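Local coordinates for protein MdcA (Pseudomonas aeruginosa, PDB 5VIT) that serves as the alpha subunit of malonate decarboxylase and probably transfers the acyl carrier protein from its acetyl thioester to malonate, at residues A[430-435]-A[460-465]; A[480-485]-A[503-508]; A[485-490]-A[509-514]. All blocks are in the same frame, centred on the assembly; numbering follows the deposited sequence.

Contact 1: A[430-435]-A[460-465]; sequences PTFVER and THVLTE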
ATOM      1  N   PRO A 430      11.772  16.339   8.622  1.00 31.79           N
ATOM      2  CA  PRO A 430      10.824  15.246   8.367  1.00 33.06           C
ATOM      3  C   PRO A 430       9.402  15.657   8.766  1.00 30.48           C
ATOM      4  O   PRO A 430       9.252  16.479   9.665  1.00 28.85           O
ATOM      5  CB  PRO A 430      11.347  14.116   9.252  1.00 30.95           C
ATOM      6  CG  PRO A 430      12.036  14.862  10.407  1.00 25.83           C
ATOM      7  CD  PRO A 430      12.656  16.062   9.771  1.00 27.83           C
ATOM      8  N   THR A 431       8.385  15.109   8.103  1.00 26.80           N
ATOM      9  CA  THR A 431       6.998  15.349   8.516  1.00 26.65           C
ATOM     10  C   THR A 431       6.635  14.489   9.724  1.00 26.52           C
ATOM     11  O   THR A 431       5.947  14.934  10.644  1.00 26.33           O
ATOM     12  CB  THR A 431       6.023  15.058   7.379  1.00 23.42           C
ATOM     13  OG1 THR A 431       6.318  15.943   6.289  1.00 24.15           O
ATOM     14  CG2 THR A 431       4.570  15.258   7.835  1.00 25.62           C
ATOM     15  N   PHE A 432       7.137  13.261   9.747  1.00 24.76           N
ATOM     16  CA  PHE A 432       6.748  12.353  10.812  1.00 28.39           C
ATOM     17  C   PHE A 432       7.808  12.322  11.893  1.00 25.21           C
ATOM     18  O   PHE A 432       8.933  11.867  11.670  1.00 27.19           O
ATOM     19  CB  PHE A 432       6.484  10.957  10.256  1.00 26.67           C
ATOM     20  CG  PHE A 432       5.322  10.892   9.286  1.00 23.90           C
ATOM     21  CD1 PHE A 432       5.488  11.261   7.954  1.00 21.02           C
ATOM     22  CD2 PHE A 432       4.086  10.406   9.696  1.00 22.87           C
ATOM     23  CE1 PHE A 432       4.422  11.175   7.048  1.00 24.27           C
ATOM     24  CE2 PHE A 432       3.020  10.316   8.798  1.00 23.67           C
ATOM     25  CZ  PHE A 432       3.186  10.710   7.474  1.00 21.99           C
ATOM     26  N   VAL A 433       7.442  12.834  13.063  1.00 27.34           N
ATOM     27  CA  VAL A 433       8.398  13.059  14.151  1.00 27.94           C
ATOM     28  C   VAL A 433       8.036  12.237  15.389  1.00 30.20           C
ATOM     29  O   VAL A 433       6.884  11.830  15.558  1.00 21.97           O
ATOM     30  CB  VAL A 433       8.453  14.548  14.540  1.00 27.76           C
ATOM     31  CG1 VAL A 433       8.933  15.392  13.370  1.00 25.47           C
ATOM     32  CG2 VAL A 433       7.073  15.014  14.987  1.00 27.90           C
ATOM     33  N   GLU A 434       9.021  12.001  16.251  1.00 28.22           N
ATOM     34  CA  GLU A 434       8.788  11.287  17.508  1.00 29.44           C
ATOM     35  C   GLU A 434       7.951  12.102  18.499  1.00 27.34           C
ATOM     36  O   GLU A 434       7.233  11.531  19.310  1.00 35.61           O
ATOM     37  CB  GLU A 434      10.140  10.885  18.117  1.00 33.02           C
ATOM     38  CG  GLU A 434      11.009  10.223  17.050  1.00 39.57           C
ATOM     39  CD  GLU A 434      12.327   9.693  17.545  1.00 47.11           C
ATOM     40  OE1 GLU A 434      12.363   8.542  18.030  1.00 49.22           O
ATOM     41  OE2 GLU A 434      13.333  10.426  17.416  1.00 49.65           O
ATOM     42  N   ARG A 435       8.028  13.427  18.410  1.00 26.97           N
ATOM     43  CA  ARG A 435       7.242  14.342  19.256  1.00 31.99           C
ATOM     44  C   ARG A 435       6.879  15.613  18.500  1.00 29.07           C
ATOM     45  O   ARG A 435       7.746  16.269  17.924  1.00 30.04           O
ATOM     46  CB  ARG A 435       8.005  14.733  20.533  1.00 38.44           C
ATOM     47  CG  ARG A 435       7.789  13.827  21.735  1.00 46.06           C
ATOM     48  CD  ARG A 435       8.776  14.171  22.864  1.00 54.88           C
ATOM     49  NE  ARG A 435       8.775  15.607  23.158  1.00 60.49           N
ATOM     50  CZ  ARG A 435       8.110  16.184  24.160  1.00 55.95           C
ATOM     51  NH1 ARG A 435       7.382  15.453  25.005  1.00 47.34           N
ATOM     52  NH2 ARG A 435       8.179  17.502  24.318  1.00 47.96           N
ATOM     53  N   THR A 460      -8.557   8.183   9.516  1.00 22.48           N
ATOM     54  CA  THR A 460      -8.862   6.908   8.855  1.00 23.70           C
ATOM     55  C   THR A 460      -7.806   6.512   7.813  1.00 23.48           C
ATOM     56  O   THR A 460      -7.624   5.320   7.522  1.00 22.87           O
ATOM     57  CB  THR A 460     -10.264   6.943   8.175  1.00 23.21           C
ATOM     58  OG1 THR A 460     -10.317   7.977   7.174  1.00 22.71           O
ATOM     59  CG2 THR A 460     -11.343   7.212   9.226  1.00 22.98           C
ATOM     60  N   HIS A 461      -7.110   7.503   7.258  1.00 24.24           N
ATOM     61  CA  HIS A 461      -6.143   7.249   6.189  1.00 23.10           C
ATOM     62  C   HIS A 461      -4.959   8.176   6.316  1.00 23.43           C
ATOM     63  O   HIS A 461      -5.127   9.398   6.379  1.00 25.02           O
ATOM     64  CB  HIS A 461      -6.745   7.468   4.789  1.00 27.22           C
ATOM     65  CG  HIS A 461      -7.855   6.531   4.425  1.00 25.98           C
ATOM     66  ND1 HIS A 461      -9.143   6.688   4.891  1.00 22.42           N
ATOM     67  CD2 HIS A 461      -7.882   5.458   3.594  1.00 23.31           C
ATOM     68  CE1 HIS A 461      -9.910   5.738   4.388  1.00 23.11           C
ATOM     69  NE2 HIS A 461      -9.171   4.980   3.596  1.00 22.81           N
ATOM     70  N   VAL A 462      -3.758   7.611   6.324  1.00 25.55           N
ATOM     71  CA  VAL A 462      -2.578   8.439   6.144  1.00 21.32           C
ATOM     72  C   VAL A 462      -2.052   8.176   4.748  1.00 22.82           C
ATOM     73  O   VAL A 462      -1.780   7.028   4.378  1.00 23.05           O
ATOM     74  CB  VAL A 462      -1.494   8.169   7.191  1.00 20.95           C
ATOM     75  CG1 VAL A 462      -0.165   8.829   6.765  1.00 23.55           C
ATOM     76  CG2 VAL A 462      -1.935   8.711   8.529  1.00 27.03           C
ATOM     77  N   LEU A 463      -1.957   9.240   3.963  1.00 21.55           N
ATOM     78  CA  LEU A 463      -1.547   9.122   2.581  1.00 22.50           C
ATOM     79  C   LEU A 463      -0.271   9.908   2.392  1.00 24.58           C
ATOM     80  O   LEU A 463      -0.192  11.095   2.722  1.00 22.98           O
ATOM     81  CB  LEU A 463      -2.646   9.613   1.639  1.00 20.24           C
ATOM     82  CG  LEU A 463      -2.284   9.965   0.188  1.00 27.37           C
ATOM     83  CD1 LEU A 463      -1.453   8.892  -0.516  1.00 23.12           C
ATOM     84  CD2 LEU A 463      -3.562  10.275  -0.610  1.00 25.18           C
ATOM     85  N   THR A 464       0.709   9.221   1.821  1.00 21.69           N
ATOM     86  CA  THR A 464       2.077   9.692   1.716  1.00 21.94           C
ATOM     87  C   THR A 464       2.602   9.344   0.303  1.00 23.24           C
ATOM     88  O   THR A 464       1.992   8.530  -0.363  1.00 25.02           O
ATOM     89  CB  THR A 464       2.876   9.024   2.862  1.00 26.81           C
ATOM     90  OG1 THR A 464       3.016   9.917   3.988  1.00 30.00           O
ATOM     91  CG2 THR A 464       4.128   8.507   2.421  1.00 18.91           C
ATOM     92  N   GLU A 465       3.701   9.931  -0.175  1.00 23.31           N
ATOM     93  CA  GLU A 465       4.267   9.475  -1.458  1.00 23.70           C
ATOM     94  C   GLU A 465       4.669   7.978  -1.443  1.00 26.87           C
ATOM     95  O   GLU A 465       4.828   7.372  -2.500  1.00 30.92           O
ATOM     96  CB  GLU A 465       5.477  10.344  -1.867  1.00 22.60           C
ATOM     97  CG  GLU A 465       6.832   9.988  -1.238  1.00 18.80           C
ATOM     98  CD  GLU A 465       7.056  10.583   0.151  1.00 25.63           C
ATOM     99  OE1 GLU A 465       6.100  11.108   0.755  1.00 26.55           O
ATOM    100  OE2 GLU A 465       8.201  10.530   0.648  1.00 23.98           O
TER

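Contact 2: A[480-485]-A[503-508]; sequences RQAMIA and QRMRRE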
ATOM      1  N   ARG A 480      -1.823   0.686  14.773  1.00 27.80           N
ATOM      2  CA  ARG A 480      -1.883   1.991  14.129  1.00 27.63           C
ATOM      3  C   ARG A 480      -0.494   2.620  13.969  1.00 27.75           C
ATOM      4  O   ARG A 480      -0.167   3.147  12.898  1.00 25.40           O
ATOM      5  CB  ARG A 480      -2.789   2.903  14.939  1.00 27.09           C
ATOM      6  CG  ARG A 480      -3.068   4.241  14.318  1.00 25.59           C
ATOM      7  CD  ARG A 480      -4.227   4.851  15.048  1.00 31.02           C
ATOM      8  NE  ARG A 480      -3.802   5.915  15.919  1.00 33.09           N
ATOM      9  CZ  ARG A 480      -4.309   6.161  17.121  1.00 31.07           C
ATOM     10  NH1 ARG A 480      -5.261   5.393  17.621  1.00 30.85           N
ATOM     11  NH2 ARG A 480      -3.845   7.186  17.824  1.00 26.60           N
ATOM     12  N   GLN A 481       0.321   2.544  15.022  1.00 25.16           N
ATOM     13  CA  GLN A 481       1.716   2.981  14.963  1.00 27.58           C
ATOM     14  C   GLN A 481       2.479   2.222  13.879  1.00 26.79           C
ATOM     15  O   GLN A 481       3.255   2.818  13.121  1.00 25.42           O
ATOM     16  CB  GLN A 481       2.419   2.783  16.325  1.00 23.43           C
ATOM     17  CG  GLN A 481       1.868   3.691  17.424  1.00 26.68           C
ATOM     18  CD  GLN A 481       2.236   3.218  18.824  1.00 28.45           C
ATOM     19  OE1 GLN A 481       2.725   2.111  19.000  1.00 29.77           O
ATOM     20  NE2 GLN A 481       1.990   4.060  19.821  1.00 31.41           N
ATOM     21  N   ALA A 482       2.269   0.908  13.809  1.00 22.63           N
ATOM     22  CA  ALA A 482       2.988   0.102  12.829  1.00 24.40           C
ATOM     23  C   ALA A 482       2.611   0.557  11.423  1.00 24.28           C
ATOM     24  O   ALA A 482       3.459   0.662  10.541  1.00 28.10           O
ATOM     25  CB  ALA A 482       2.686  -1.399  13.007  1.00 20.06           C
ATOM     26  N   MET A 483       1.332   0.826  11.225  1.00 25.34           N
ATOM     27  CA  MET A 483       0.851   1.213   9.905  1.00 29.30           C
ATOM     28  C   MET A 483       1.418   2.570   9.505  1.00 24.19           C
ATOM     29  O   MET A 483       1.871   2.741   8.371  1.00 23.55           O
ATOM     30  CB  MET A 483      -0.680   1.215   9.870  1.00 23.64           C
ATOM     31  CG  MET A 483      -1.270  -0.157  10.209  1.00 29.48           C
ATOM     32  SD  MET A 483      -3.050  -0.127  10.539  1.00 38.57           S
ATOM     33  CE  MET A 483      -3.525   0.469   8.959  1.00 22.42           C
ATOM     34  N   ILE A 484       1.423   3.522  10.438  1.00 25.64           N
ATOM     35  CA  ILE A 484       1.964   4.847  10.157  1.00 22.57           C
ATOM     36  C   ILE A 484       3.449   4.726   9.799  1.00 26.20           C
ATOM     37  O   ILE A 484       3.909   5.289   8.800  1.00 27.37           O
ATOM     38  CB  ILE A 484       1.764   5.812  11.350  1.00 27.06           C
ATOM     39  CG1 ILE A 484       0.269   6.170  11.476  1.00 24.71           C
ATOM     40  CG2 ILE A 484       2.616   7.083  11.186  1.00 19.25           C
ATOM     41  CD1 ILE A 484      -0.175   6.605  12.868  1.00 21.20           C
ATOM     42  N   ALA A 485       4.189   3.960  10.592  1.00 23.93           N
ATOM     43  CA  ALA A 485       5.611   3.779  10.337  1.00 24.41           C
ATOM     44  C   ALA A 485       5.863   3.158   8.945  1.00 28.04           C
ATOM     45  O   ALA A 485       6.823   3.536   8.261  1.00 25.72           O
ATOM     46  CB  ALA A 485       6.252   2.912  11.456  1.00 24.20           C
ATOM     47  N   GLN A 503       5.364  -6.673   3.335  1.00 25.58           N
ATOM     48  CA  GLN A 503       4.607  -7.583   2.466  1.00 27.62           C
ATOM     49  C   GLN A 503       3.308  -8.047   3.133  1.00 28.49           C
ATOM     50  O   GLN A 503       2.239  -8.047   2.522  1.00 28.74           O
ATOM     51  CB  GLN A 503       5.453  -8.800   2.072  1.00 25.66           C
ATOM     52  CG  GLN A 503       4.729  -9.794   1.136  1.00 24.24           C
ATOM     53  CD  GLN A 503       4.011 -10.939   1.872  1.00 33.77           C
ATOM     54  OE1 GLN A 503       4.369 -11.309   3.010  1.00 32.00           O
ATOM     55  NE2 GLN A 503       2.990 -11.506   1.221  1.00 27.82           N
ATOM     56  N   ARG A 504       3.417  -8.436   4.392  1.00 25.98           N
ATOM     57  CA  ARG A 504       2.270  -8.844   5.178  1.00 29.51           C
ATOM     58  C   ARG A 504       1.226  -7.736   5.307  1.00 29.10           C
ATOM     59  O   ARG A 504       0.022  -7.987   5.179  1.00 29.86           O
ATOM     60  CB  ARG A 504       2.738  -9.286   6.563  1.00 35.88           C
ATOM     61  CG  ARG A 504       1.627  -9.599   7.553  1.00 37.99           C
ATOM     62  CD  ARG A 504       2.110 -10.672   8.498  1.00 39.03           C
ATOM     63  NE  ARG A 504       1.007 -11.519   8.918  1.00 52.71           N
ATOM     64  CZ  ARG A 504       0.972 -12.838   8.760  1.00 51.65           C
ATOM     65  NH1 ARG A 504       1.985 -13.479   8.178  1.00 42.95           N
ATOM     66  NH2 ARG A 504      -0.088 -13.511   9.189  1.00 54.01           N
ATOM     67  N   MET A 505       1.684  -6.513   5.569  1.00 24.63           N
ATOM     68  CA  MET A 505       0.762  -5.399   5.729  1.00 24.89           C
ATOM     69  C   MET A 505       0.052  -5.115   4.412  1.00 26.52           C
ATOM     70  O   MET A 505      -1.142  -4.806   4.396  1.00 25.80           O
ATOM     71  CB  MET A 505       1.501  -4.177   6.244  1.00 27.85           C
ATOM     72  CG  MET A 505       2.151  -4.459   7.609  1.00 32.94           C
ATOM     73  SD  MET A 505       3.007  -3.058   8.344  1.00 31.68           S
ATOM     74  CE  MET A 505       1.622  -2.046   8.834  1.00 33.20           C
ATOM     75  N   ARG A 506       0.777  -5.269   3.310  1.00 24.76           N
ATOM     76  CA  ARG A 506       0.201  -5.126   1.973  1.00 28.99           C
ATOM     77  C   ARG A 506      -0.903  -6.153   1.703  1.00 26.65           C
ATOM     78  O   ARG A 506      -2.026  -5.821   1.319  1.00 28.23           O
ATOM     79  CB  ARG A 506       1.289  -5.285   0.926  1.00 24.61           C
ATOM     80  CG  ARG A 506       2.349  -4.207   0.973  1.00 28.66           C
ATOM     81  CD  ARG A 506       2.544  -3.715  -0.404  1.00 30.14           C
ATOM     82  NE  ARG A 506       3.724  -4.210  -1.065  1.00 34.87           N
ATOM     83  CZ  ARG A 506       3.845  -4.313  -2.385  1.00 34.37           C
ATOM     84  NH1 ARG A 506       2.830  -4.003  -3.184  1.00 31.29           N
ATOM     85  NH2 ARG A 506       4.982  -4.752  -2.901  1.00 32.24           N
ATOM     86  N   ARG A 507      -0.538  -7.409   1.902  1.00 26.32           N
ATOM     87  CA  ARG A 507      -1.417  -8.533   1.708  1.00 30.47           C
ATOM     88  C   ARG A 507      -2.672  -8.471   2.593  1.00 30.67           C
ATOM     89  O   ARG A 507      -3.761  -8.778   2.128  1.00 28.28           O
ATOM     90  CB  ARG A 507      -0.645  -9.818   1.968  1.00 27.23           C
ATOM     91  CG  ARG A 507      -1.317 -11.066   1.446  1.00 31.65           C
ATOM     92  CD  ARG A 507      -0.424 -12.286   1.653  1.00 33.17           C
ATOM     93  NE  ARG A 507       0.281 -12.279   2.943  1.00 41.66           N
ATOM     94  CZ  ARG A 507      -0.351 -12.578   4.087  1.00 43.11           C
ATOM     95  NH1 ARG A 507      -1.664 -12.909   4.055  1.00 34.14           N
ATOM     96  NH2 ARG A 507       0.294 -12.574   5.270  1.00 40.06           N
ATOM     97  N   GLU A 508      -2.521  -8.057   3.847  1.00 28.88           N
ATOM     98  CA  GLU A 508      -3.665  -7.928   4.754  1.00 29.97           C
ATOM     99  C   GLU A 508      -4.513  -6.677   4.504  1.00 28.87           C
ATOM    100  O   GLU A 508      -5.551  -6.498   5.125  1.00 27.80           O
ATOM    101  CB  GLU A 508      -3.186  -7.963   6.199  1.00 29.39           C
ATOM    102  CG  GLU A 508      -2.573  -9.317   6.524  1.00 38.78           C
ATOM    103  CD  GLU A 508      -2.102  -9.440   7.940  1.00 40.94           C
ATOM    104  OE1 GLU A 508      -2.046  -8.408   8.637  1.00 41.69           O
ATOM    105  OE2 GLU A 508      -1.783 -10.576   8.353  1.00 44.58           O
TER

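Contact 3: A[485-490]-A[509-514]; sequences AAVAGI and GLIALP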
ATOM      1  N   ALA A 485       4.189   3.960  10.592  1.00 23.93           N
ATOM      2  CA  ALA A 485       5.611   3.779  10.337  1.00 24.41           C
ATOM      3  C   ALA A 485       5.863   3.158   8.945  1.00 28.04           C
ATOM      4  O   ALA A 485       6.823   3.536   8.261  1.00 25.72           O
ATOM      5  CB  ALA A 485       6.252   2.912  11.456  1.00 24.20           C
ATOM      6  N   ALA A 486       5.008   2.223   8.526  1.00 24.14           N
ATOM      7  CA  ALA A 486       5.147   1.607   7.192  1.00 26.23           C
ATOM      8  C   ALA A 486       5.044   2.591   6.024  1.00 24.79           C
ATOM      9  O   ALA A 486       5.526   2.306   4.940  1.00 25.89           O
ATOM     10  CB  ALA A 486       4.115   0.510   7.003  1.00 20.39           C
ATOM     11  N   VAL A 487       4.421   3.748   6.212  1.00 23.05           N
ATOM     12  CA  VAL A 487       4.347   4.686   5.096  1.00 23.98           C
ATOM     13  C   VAL A 487       5.063   5.990   5.399  1.00 23.73           C
ATOM     14  O   VAL A 487       4.926   6.942   4.663  1.00 21.72           O
ATOM     15  CB  VAL A 487       2.888   5.004   4.689  1.00 23.91           C
ATOM     16  CG1 VAL A 487       2.155   3.719   4.370  1.00 22.61           C
ATOM     17  CG2 VAL A 487       2.175   5.780   5.777  1.00 21.11           C
ATOM     18  N   ALA A 488       5.859   6.016   6.462  1.00 24.16           N
ATOM     19  CA  ALA A 488       6.494   7.253   6.908  1.00 18.77           C
ATOM     20  C   ALA A 488       7.877   7.459   6.295  1.00 21.90           C
ATOM     21  O   ALA A 488       8.570   8.434   6.629  1.00 29.22           O
ATOM     22  CB  ALA A 488       6.581   7.273   8.436  1.00 20.74           C
ATOM     23  N   GLY A 489       8.273   6.568   5.394  1.00 19.80           N
ATOM     24  CA  GLY A 489       9.545   6.676   4.694  1.00 23.76           C
ATOM     25  C   GLY A 489      10.786   6.563   5.578  1.00 28.19           C
ATOM     26  O   GLY A 489      10.873   5.694   6.441  1.00 26.49           O
ATOM     27  N   ILE A 490      11.753   7.448   5.359  1.00 24.85           N
ATOM     28  CA  ILE A 490      12.989   7.426   6.124  1.00 26.07           C
ATOM     29  C   ILE A 490      13.020   8.563   7.148  1.00 26.89           C
ATOM     30  O   ILE A 490      14.089   8.997   7.579  1.00 26.97           O
ATOM     31  CB  ILE A 490      14.214   7.506   5.194  1.00 29.35           C
ATOM     32  CG1 ILE A 490      14.209   8.824   4.424  1.00 27.77           C
ATOM     33  CG2 ILE A 490      14.230   6.300   4.225  1.00 23.29           C
ATOM     34  CD1 ILE A 490      15.374   8.969   3.473  1.00 32.89           C
ATOM     35  N   GLY A 509      -4.075  -5.824   3.582  1.00 27.47           N
ATOM     36  CA  GLY A 509      -4.802  -4.607   3.279  1.00 26.54           C
ATOM     37  C   GLY A 509      -4.639  -3.486   4.291  1.00 24.62           C
ATOM     38  O   GLY A 509      -5.399  -2.527   4.254  1.00 23.64           O
ATOM     39  N   LEU A 510      -3.663  -3.601   5.192  1.00 25.17           N
ATOM     40  CA  LEU A 510      -3.388  -2.560   6.198  1.00 22.97           C
ATOM     41  C   LEU A 510      -2.776  -1.333   5.535  1.00 25.89           C
ATOM     42  O   LEU A 510      -3.064  -0.180   5.901  1.00 24.33           O
ATOM     43  CB  LEU A 510      -2.450  -3.091   7.293  1.00 23.70           C
ATOM     44  CG  LEU A 510      -2.948  -4.309   8.089  1.00 28.68           C
ATOM     45  CD1 LEU A 510      -1.991  -4.685   9.251  1.00 31.06           C
ATOM     46  CD2 LEU A 510      -4.374  -4.062   8.608  1.00 22.08           C
ATOM     47  N   ILE A 511      -1.916  -1.588   4.552  1.00 24.50           N
ATOM     48  CA  ILE A 511      -1.371  -0.525   3.732  1.00 22.97           C
ATOM     49  C   ILE A 511      -1.516  -0.907   2.272  1.00 25.73           C
ATOM     50  O   ILE A 511      -1.657  -2.084   1.931  1.00 26.18           O
ATOM     51  CB  ILE A 511       0.110  -0.243   4.042  1.00 25.75           C
ATOM     52  CG1 ILE A 511       1.013  -1.303   3.404  1.00 24.23           C
ATOM     53  CG2 ILE A 511       0.351  -0.171   5.561  1.00 24.76           C
ATOM     54  CD1 ILE A 511       2.485  -1.184   3.791  1.00 25.25           C
ATOM     55  N   ALA A 512      -1.515   0.102   1.417  1.00 24.10           N
ATOM     56  CA  ALA A 512      -1.437  -0.109  -0.021  1.00 26.20           C
ATOM     57  C   ALA A 512      -0.275   0.706  -0.558  1.00 23.96           C
ATOM     58  O   ALA A 512      -0.184   1.908  -0.305  1.00 23.60           O
ATOM     59  CB  ALA A 512      -2.740   0.299  -0.703  1.00 23.33           C
ATOM     60  N   LEU A 513       0.625   0.065  -1.285  1.00 21.97           N
ATOM     61  CA  LEU A 513       1.641   0.814  -2.019  1.00 28.46           C
ATOM     62  C   LEU A 513       1.002   1.158  -3.347  1.00 27.65           C
ATOM     63  O   LEU A 513      -0.011   0.550  -3.696  1.00 26.11           O
ATOM     64  CB  LEU A 513       2.921  -0.002  -2.208  1.00 28.06           C
ATOM     65  CG  LEU A 513       3.657  -0.495  -0.969  1.00 31.26           C
ATOM     66  CD1 LEU A 513       5.030  -1.043  -1.358  1.00 29.04           C
ATOM     67  CD2 LEU A 513       3.768   0.602   0.063  1.00 28.27           C
ATOM     68  N   PRO A 514       1.569   2.132  -4.088  1.00 30.42           N
ATOM     69  CA  PRO A 514       1.001   2.457  -5.411  1.00 27.53           C
ATOM     70  C   PRO A 514       0.774   1.221  -6.285  1.00 30.48           C
ATOM     71  O   PRO A 514      -0.273   1.135  -6.922  1.00 26.41           O
ATOM     72  CB  PRO A 514       2.046   3.388  -6.044  1.00 31.84           C
ATOM     73  CG  PRO A 514       3.213   3.437  -5.074  1.00 34.92           C
ATOM     74  CD  PRO A 514       2.706   3.000  -3.738  1.00 30.57           C
TER

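Contact 1: A[430-435]-A[460-465]
The phenyl ring of F432 bridges to strand 461-464, where it meets the side chains of V462 and T464. F432 lies on the short strand 432-433, which pairs with strand 361-363 in a small three-stranded sheet. Strand 461-464 belongs to a different, larger mixed sheet, so this contact joins two sheets through one aromatic side chain. The far end of the ring does the touching. CG of F432 lies opposite the carbonyl carbon (chi1 -64°), and chi2 of 81° sets the ring plane nearly perpendicular to the plane of CA, CB and CG, as is usual for phenylalanine. V462 reaches it from the other direction. Its CG1 sits at the ring edge, close to the ring plane, 3.9 Å from CZ of F432. A chi1 of 167° extends that methyl away from the backbone N and towards the ring, and CE2 of F432 is its next neighbour at 4.1 Å. T464 approaches at a slant. OG1 of T464 lies 3.6 Å from both CZ and CE1 of F432, and no hydrogen bond links it to the ring. Its hydroxyl is hydrogen-bonded instead to the main-chain O of V421. V462 and T464 point toward F432 because alternate residues of a strand share a face. L463 points away, where it packs on M243 and A244 of helix 235-250. The ring of F432 also rests on V362 and S491. Both segments are buried where they touch, and the summed buried surface is small, 95 Å². The chemistry is therefore mainly apolar: a methyl group meets a ring edge, while the hydroxyl beside it has its polar need met by a backbone carbonyl, so it can stand against the hydrocarbon ring without needing a polar partner there.

Contact 2: A[480-485]-A[503-508]
M505 of helix 502-507 reaches across to A482 and M483 of helix 477-486 in a helix-helix packing contact. Its terminal methyl CE makes the closest approaches. The CA atoms of M483 and M505 are 7.8 Å apart. CG of M505 lies beside its backbone N (chi1 -60°) and the chain bends at chi3, which brings CE against the facing helix. The tight part is small, and both methionines are buried. CE of M505 lies 3.7 Å from CG of M483, and the two methionines cross at a slant. A482 is the more open margin. It is met mainly through its main chain, O of A482 being 3.7 Å from CE of M505; its CB is a looser neighbour at 4.4 Å.

Away from this methyl contact, helix 502-507 and the residue after it carry charged, partly exposed side chains. R504 NE and E508 OE2 form a salt bridge of 3.0 Å whose hydrogen bond is weak, with an N-H...O angle of 126°. R504 and E508 also form salt bridges with side chains of other protein chains in the assembly. In the packed part, CE of M505 touches the backbone itself, 3.5 Å from CA of M483.

Contact 3: A[485-490]-A[509-514]
A486 and I511 are the closest backbone pair, with CA atoms 7.7 Å apart. A486 lies at the C-terminal end of helix 477-486, and I511 opens the short strand 511-512. Past the helix, the chain turns with a bond of 3.2 Å from A488 N to A485 O, and G489 then takes a positive phi of 64°. The second segment starts at G509, which ends helix 502-507 in a Schellman motif, with a positive phi of its own. The chain then extends; backbone hydrogen bonds tie L510 to Y470 and, within the strand, A512 to I468. No hydrogen bond joins the two segments directly.

The side-chain contact is entirely aliphatic. I511 points toward the helix end and offers two of its methyls. Its chi1 of 78° sets CG1 between the backbone N and the carbonyl carbon, and the branch then extends so that CD1 comes 4.0 Å from CB of A486. CG2 of I511 lies 4.1 Å from the same CB, so the small alanine faces both branches of the isoleucine. V487 adds a looser touch, with its CG1 4.5 Å from CG2 of I511. A512, next in the strand, points the other way and packs on Y470. M505 and H497 also border A486, and M505 touches I511 as well. Strand 511-512 is the outermost strand of the mixed sheet within this chain, antiparallel to strand 467-469. This is helix-on-sheet packing: the end of helix 477-486 covers the face of the mixed sheet that I511 presents at its edge strand.

In the fold
The three contacts touch one another and form a continuous patch running from the edge strand 511-512 inward to strand 461-464. Contacts 2 and 3 are the nearest pair, with centres about 6 Å apart. Both use helix 477-486, and a probable hydrogen bond of 2.9 Å runs from N of L510 to O of M505. SD of M505 in contact 2 lies 4.0 Å from CB of A486 in contact 3. Contact 1 lies about 10 Å from contact 3 and about 14 Å from contact 2, between centres. F432 connects it to both: its CG is 3.9 Å from CB of A488, and its CD2 is 3.9 Å from CG2 of I484. MdcC borders the patch, touching E465 of contact 1 and I490 of contact 3.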